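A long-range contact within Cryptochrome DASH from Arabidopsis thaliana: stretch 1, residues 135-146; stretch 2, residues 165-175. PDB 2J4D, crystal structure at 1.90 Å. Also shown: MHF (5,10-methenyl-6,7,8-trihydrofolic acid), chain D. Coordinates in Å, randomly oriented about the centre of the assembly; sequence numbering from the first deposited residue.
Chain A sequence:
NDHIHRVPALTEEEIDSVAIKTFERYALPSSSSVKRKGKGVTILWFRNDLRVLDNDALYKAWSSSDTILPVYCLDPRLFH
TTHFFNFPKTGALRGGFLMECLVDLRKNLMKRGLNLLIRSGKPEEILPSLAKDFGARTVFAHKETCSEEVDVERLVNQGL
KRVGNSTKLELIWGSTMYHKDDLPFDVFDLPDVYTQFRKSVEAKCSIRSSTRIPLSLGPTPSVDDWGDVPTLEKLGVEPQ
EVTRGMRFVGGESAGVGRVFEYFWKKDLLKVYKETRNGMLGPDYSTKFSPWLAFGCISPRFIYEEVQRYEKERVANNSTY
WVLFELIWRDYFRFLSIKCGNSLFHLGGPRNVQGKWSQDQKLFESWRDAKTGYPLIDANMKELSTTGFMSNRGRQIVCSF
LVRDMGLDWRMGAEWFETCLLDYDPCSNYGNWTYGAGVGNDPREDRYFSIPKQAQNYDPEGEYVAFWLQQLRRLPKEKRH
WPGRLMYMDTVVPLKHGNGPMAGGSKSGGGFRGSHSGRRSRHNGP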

# COMPACT_ATOMS: atom_id res chain seq x y z
N GLY A 135 -25.83 13.82 -16.02
CA GLY A 135 -26.10 13.02 -17.21
C GLY A 135 -24.89 12.25 -17.72
O GLY A 135 -24.69 12.12 -18.93
N ALA A 136 -24.09 11.73 -16.80
CA ALA A 136 -22.90 10.96 -17.16
C ALA A 136 -23.31 9.65 -17.84
O ALA A 136 -24.24 8.99 -17.41
N ARG A 137 -22.61 9.28 -18.90
CA ARG A 137 -22.94 8.04 -19.60
C ARG A 137 -22.26 6.87 -18.90
O ARG A 137 -22.73 5.73 -18.96
N THR A 138 -21.15 7.16 -18.23
CA THR A 138 -20.38 6.11 -17.58
C THR A 138 -19.69 6.58 -16.31
O THR A 138 -19.52 7.77 -16.08
N VAL A 139 -19.30 5.61 -15.49
CA VAL A 139 -18.52 5.87 -14.29
C VAL A 139 -17.37 4.88 -14.44
O VAL A 139 -17.59 3.67 -14.52
N PHE A 140 -16.15 5.41 -14.53
CA PHE A 140 -14.94 4.60 -14.67
C PHE A 140 -14.23 4.48 -13.33
O PHE A 140 -14.21 5.43 -12.55
N ALA A 141 -13.65 3.32 -13.07
CA ALA A 141 -12.91 3.10 -11.84
C ALA A 141 -12.04 1.87 -12.02
O ALA A 141 -12.24 1.08 -12.94
N HIS A 142 -11.05 1.73 -11.15
CA HIS A 142 -10.18 0.57 -11.21
C HIS A 142 -10.86 -0.58 -10.48
O HIS A 142 -11.55 -0.37 -9.48
N LYS A 143 -10.67 -1.78 -11.01
CA LYS A 143 -11.24 -2.99 -10.43
C LYS A 143 -10.48 -3.37 -9.17
O LYS A 143 -9.25 -3.33 -9.15
N GLU A 144 -11.20 -3.74 -8.12
CA GLU A 144 -10.53 -4.18 -6.90
C GLU A 144 -10.76 -5.68 -6.77
O GLU A 144 -11.51 -6.27 -7.56
N THR A 145 -10.14 -6.32 -5.79
CA THR A 145 -10.26 -7.77 -5.68
C THR A 145 -10.93 -8.38 -4.45
O THR A 145 -11.54 -9.45 -4.56
N CYS A 146 -10.82 -7.75 -3.29
CA CYS A 146 -11.40 -8.35 -2.08
C CYS A 146 -12.87 -8.05 -1.80
O CYS A 146 -13.42 -7.06 -2.29
N ASN A 165 -31.05 2.94 -17.19
CA ASN A 165 -29.95 2.28 -17.83
C ASN A 165 -29.23 3.55 -18.20
O ASN A 165 -29.16 4.40 -17.32
N SER A 166 -28.70 3.77 -19.39
CA SER A 166 -28.13 5.10 -19.59
C SER A 166 -26.80 5.28 -18.80
O SER A 166 -25.89 5.93 -19.32
N THR A 167 -26.65 4.72 -17.58
CA THR A 167 -25.33 4.87 -16.91
C THR A 167 -24.68 3.53 -16.48
O THR A 167 -25.18 2.82 -15.60
N LYS A 168 -23.53 3.12 -17.02
CA LYS A 168 -22.68 2.00 -16.84
C LYS A 168 -21.42 2.20 -16.04
O LYS A 168 -20.70 3.17 -16.23
N LEU A 169 -21.18 1.25 -15.14
CA LEU A 169 -19.97 1.26 -14.35
C LEU A 169 -18.93 0.46 -15.14
O LEU A 169 -19.15 -0.71 -15.45
N GLU A 170 -17.82 1.09 -15.48
CA GLU A 170 -16.75 0.44 -16.25
C GLU A 170 -15.55 0.27 -15.33
O GLU A 170 -14.89 1.26 -15.01
N LEU A 171 -15.26 -0.97 -14.93
CA LEU A 171 -14.13 -1.25 -14.04
C LEU A 171 -12.92 -1.66 -14.87
O LEU A 171 -13.00 -2.55 -15.71
N ILE A 172 -11.80 -1.00 -14.63
CA ILE A 172 -10.58 -1.26 -15.39
C ILE A 172 -9.52 -1.95 -14.55
O ILE A 172 -9.25 -1.54 -13.42
N TRP A 173 -8.90 -2.99 -15.08
CA TRP A 173 -7.85 -3.65 -14.31
C TRP A 173 -6.62 -2.74 -14.26
O TRP A 173 -6.25 -2.13 -15.26
N GLY A 174 -6.00 -2.66 -13.09
CA GLY A 174 -4.81 -1.85 -12.94
C GLY A 174 -4.03 -2.39 -11.76
O GLY A 174 -4.12 -3.58 -11.46
N SER A 175 -3.27 -1.53 -11.10
CA SER A 175 -2.49 -1.91 -9.92
C SER A 175 -1.31 -2.88 -10.05
O SER A 175 -0.33 -2.71 -9.34

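The two stretches meet as neighbouring parallel β-strands, zipped by a backbone ladder while their side chains pair in register on the two faces of the sheet. Val139 N donates to Lys168 O (2.9 Å) and Glu170 N to Val139 O (2.8 Å); the pattern continues to Lys143 N and Ile172 O (2.8 Å), so alternate residues of stretch 1 carry the ladder.

One face holds Val139, Ala141, Leu169 and Leu171. Val139 (t) sets CG1 3.9 Å from CD1 of Leu169 (t, p), and the methyl CB of Ala141 lies 4.0 Å from CD2 of Leu171 (m, t). Apolar groups suit this face, where Val139 and Ala141 are buried and their side chains have no polar atoms to satisfy. The aliphatic part of Lys143 extends this patch, its CD 3.8 Å from Leu171 CD1, while the end of the side chain leads away, and Lys143 NZ donates to Glu144 O at 2.9 Å.

The other face is more mixed. Thr138 (p) places its methyl CG2 3.2 Å from Lys168 CG, a close approach to the aliphatic part of a long chain. Phe140 (m) brings CD1 to 3.4 Å from Glu170 CB, and Ile172 (m, m) sets its CD1 at the edge of the phenyl ring, 4.3 Å from Phe140 CD1. His142 (m) adds a polar link, ND1 donating to Ile172 O at 3.3 Å. Gly174 suits its place beside this imidazole, because a CB there would lie 2.6 Å from His142 ND1.

Polar and aromatic contacts finish the ends. Thr167 (m) donates from OG1 to Ala136 O at 2.7 Å, while its methyl CG2 sits 4.2 Å from Val139 CG2. Trp173 (t) reaches back so that CH2 lies 3.8 Å from Thr145 CG2. A water joins the stretches, donating to Lys143 O and Ser175 OG, both at 3.0 Å. Beyond the interface, Cys146 CB approaches O4 of the folate MHF at 3.6 Å.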

# COMPACT_ATOMS: atom_id res chain seq x y z
CB ALA A 136 -22.08 10.65 -15.91
CB ARG A 137 -22.44 8.09 -21.04
CG ARG A 137 -22.89 9.31 -21.82
CD ARG A 137 -22.44 9.20 -23.28
NE ARG A 137 -22.86 10.35 -24.06
CZ ARG A 137 -22.61 10.50 -25.36
NH1 ARG A 137 -21.94 9.56 -26.02
NH2 ARG A 137 -23.03 11.58 -26.00
CB THR A 138 -19.27 5.63 -18.52
OG1 THR A 138 -18.49 6.77 -18.91
CG2 THR A 138 -19.83 4.98 -19.76
CB VAL A 139 -19.28 5.54 -12.99
CG1 VAL A 139 -18.33 5.71 -11.79
CG2 VAL A 139 -20.49 6.45 -12.83
CB PHE A 140 -13.98 5.26 -15.67
CG PHE A 140 -14.35 5.04 -17.11
CD1 PHE A 140 -14.02 3.85 -17.74
CD2 PHE A 140 -15.04 6.01 -17.82
CE1 PHE A 140 -14.37 3.62 -19.07
CE2 PHE A 140 -15.39 5.80 -19.15
CZ PHE A 140 -15.06 4.60 -19.78
CB ALA A 141 -13.87 2.88 -10.67
CB HIS A 142 -8.83 0.87 -10.56
CG HIS A 142 -7.89 1.58 -11.48
ND1 HIS A 142 -7.36 0.98 -12.60
CD2 HIS A 142 -7.39 2.83 -11.45
CE1 HIS A 142 -6.58 1.84 -13.23
NE2 HIS A 142 -6.58 2.97 -12.55
CB LYS A 143 -11.14 -4.13 -11.44
CG LYS A 143 -11.76 -5.45 -10.98
CD LYS A 143 -13.28 -5.43 -11.16
CE LYS A 143 -13.92 -6.71 -10.64
NZ LYS A 143 -13.86 -6.76 -9.15
CB GLU A 144 -11.06 -3.42 -5.68
CG GLU A 144 -10.51 -2.01 -5.59
CD GLU A 144 -9.03 -1.97 -5.21
OE1 GLU A 144 -8.38 -3.04 -5.17
OE2 GLU A 144 -8.51 -0.86 -4.94
CB THR A 145 -8.88 -8.44 -5.81
OG1 THR A 145 -8.02 -7.97 -4.76
CG2 THR A 145 -8.24 -8.12 -7.15
CB CYS A 146 -10.54 -7.97 -0.87
SG CYS A 146 -8.83 -8.56 -1.05
CB ASN A 165 -30.53 1.36 -18.92
CG ASN A 165 -31.30 0.19 -18.27
OD1 ASN A 165 -32.52 -0.02 -18.50
ND2 ASN A 165 -30.58 -0.58 -17.44
CB SER A 166 -29.18 6.17 -19.20
OG SER A 166 -28.61 7.39 -18.73
CB THR A 167 -25.35 5.82 -15.67
OG1 THR A 167 -25.68 7.16 -16.07
CG2 THR A 167 -23.95 5.93 -15.09
CB LYS A 168 -22.37 1.49 -18.25
CG LYS A 168 -21.96 2.58 -19.26
CD LYS A 168 -22.88 2.58 -20.48
CE LYS A 168 -22.71 3.82 -21.36
NZ LYS A 168 -21.65 3.71 -22.42
CB LEU A 169 -20.18 0.60 -12.98
CG LEU A 169 -18.93 0.45 -12.11
CD1 LEU A 169 -18.37 1.82 -11.77
CD2 LEU A 169 -19.26 -0.30 -10.83
CB GLU A 170 -16.33 1.32 -17.42
CG GLU A 170 -17.41 1.60 -18.45
CD GLU A 170 -17.81 0.36 -19.22
OE1 GLU A 170 -17.01 -0.60 -19.26
OE2 GLU A 170 -18.92 0.35 -19.79
CB LEU A 171 -14.53 -2.36 -13.04
CG LEU A 171 -15.72 -1.95 -12.16
CD1 LEU A 171 -16.24 -3.12 -11.37
CD2 LEU A 171 -15.28 -0.83 -11.22
CB ILE A 172 -10.00 0.08 -15.89
CG1 ILE A 172 -11.10 0.91 -16.56
CG2 ILE A 172 -8.83 -0.18 -16.83
CD1 ILE A 172 -11.80 0.21 -17.70
CB TRP A 173 -7.43 -4.99 -14.93
CG TRP A 173 -6.40 -5.65 -14.08
CD1 TRP A 173 -5.03 -5.57 -14.21
CD2 TRP A 173 -6.64 -6.38 -12.88
NE1 TRP A 173 -4.42 -6.20 -13.15
CE2 TRP A 173 -5.38 -6.71 -12.32
CE3 TRP A 173 -7.80 -6.79 -12.21
CZ2 TRP A 173 -5.25 -7.41 -11.13
CZ3 TRP A 173 -7.68 -7.50 -11.02
CH2 TRP A 173 -6.41 -7.80 -10.49
CB SER A 175 -3.43 -2.42 -8.80
OG SER A 175 -3.98 -3.70 -9.09
N1 MHF D . -9.72 -5.02 4.01
C2 MHF D . -10.07 -4.71 2.71
NA2 MHF D . -9.46 -3.66 2.10
N3 MHF D . -10.99 -5.43 2.05
C4 MHF D . -11.64 -6.48 2.64
O4 MHF D . -12.49 -7.12 2.02
C4A MHF D . -11.32 -6.81 3.99
N5 MHF D . -11.96 -7.85 4.72
C6 MHF D . -11.86 -7.94 6.22
C7 MHF D . -10.38 -7.73 6.58
N8 MHF D . -10.00 -6.40 5.99
C8A MHF D . -10.34 -6.07 4.67
C9 MHF D . -12.46 -9.33 6.60
N10 MHF D . -12.70 -9.96 5.28
C11 MHF D . -12.95 -8.86 4.34
C12 MHF D . -15.81 -12.92 5.15
C13 MHF D . -14.77 -12.98 6.12
C14 MHF D . -13.78 -12.00 6.17
C15 MHF D . -13.79 -10.91 5.25
C16 MHF D . -14.87 -10.83 4.28
C17 MHF D . -15.87 -11.82 4.24
C MHF D . -16.82 -14.01 5.10
O MHF D . -16.72 -14.94 5.89
N MHF D . -17.82 -14.01 4.19
CA MHF D . -18.77 -15.12 4.15
CB MHF D . -20.12 -14.65 3.61
CG MHF D . -20.77 -13.56 4.43
CD MHF D . -20.99 -13.97 5.86
OE1 MHF D . -21.86 -14.84 6.10
OE2 MHF D . -20.28 -13.45 6.76
CT MHF D . -18.23 -16.24 3.26
O1 MHF D . -17.28 -15.99 2.50
O2 MHF D . -18.78 -17.36 3.32
O HOH W 1 -6.68 -4.91 -8.87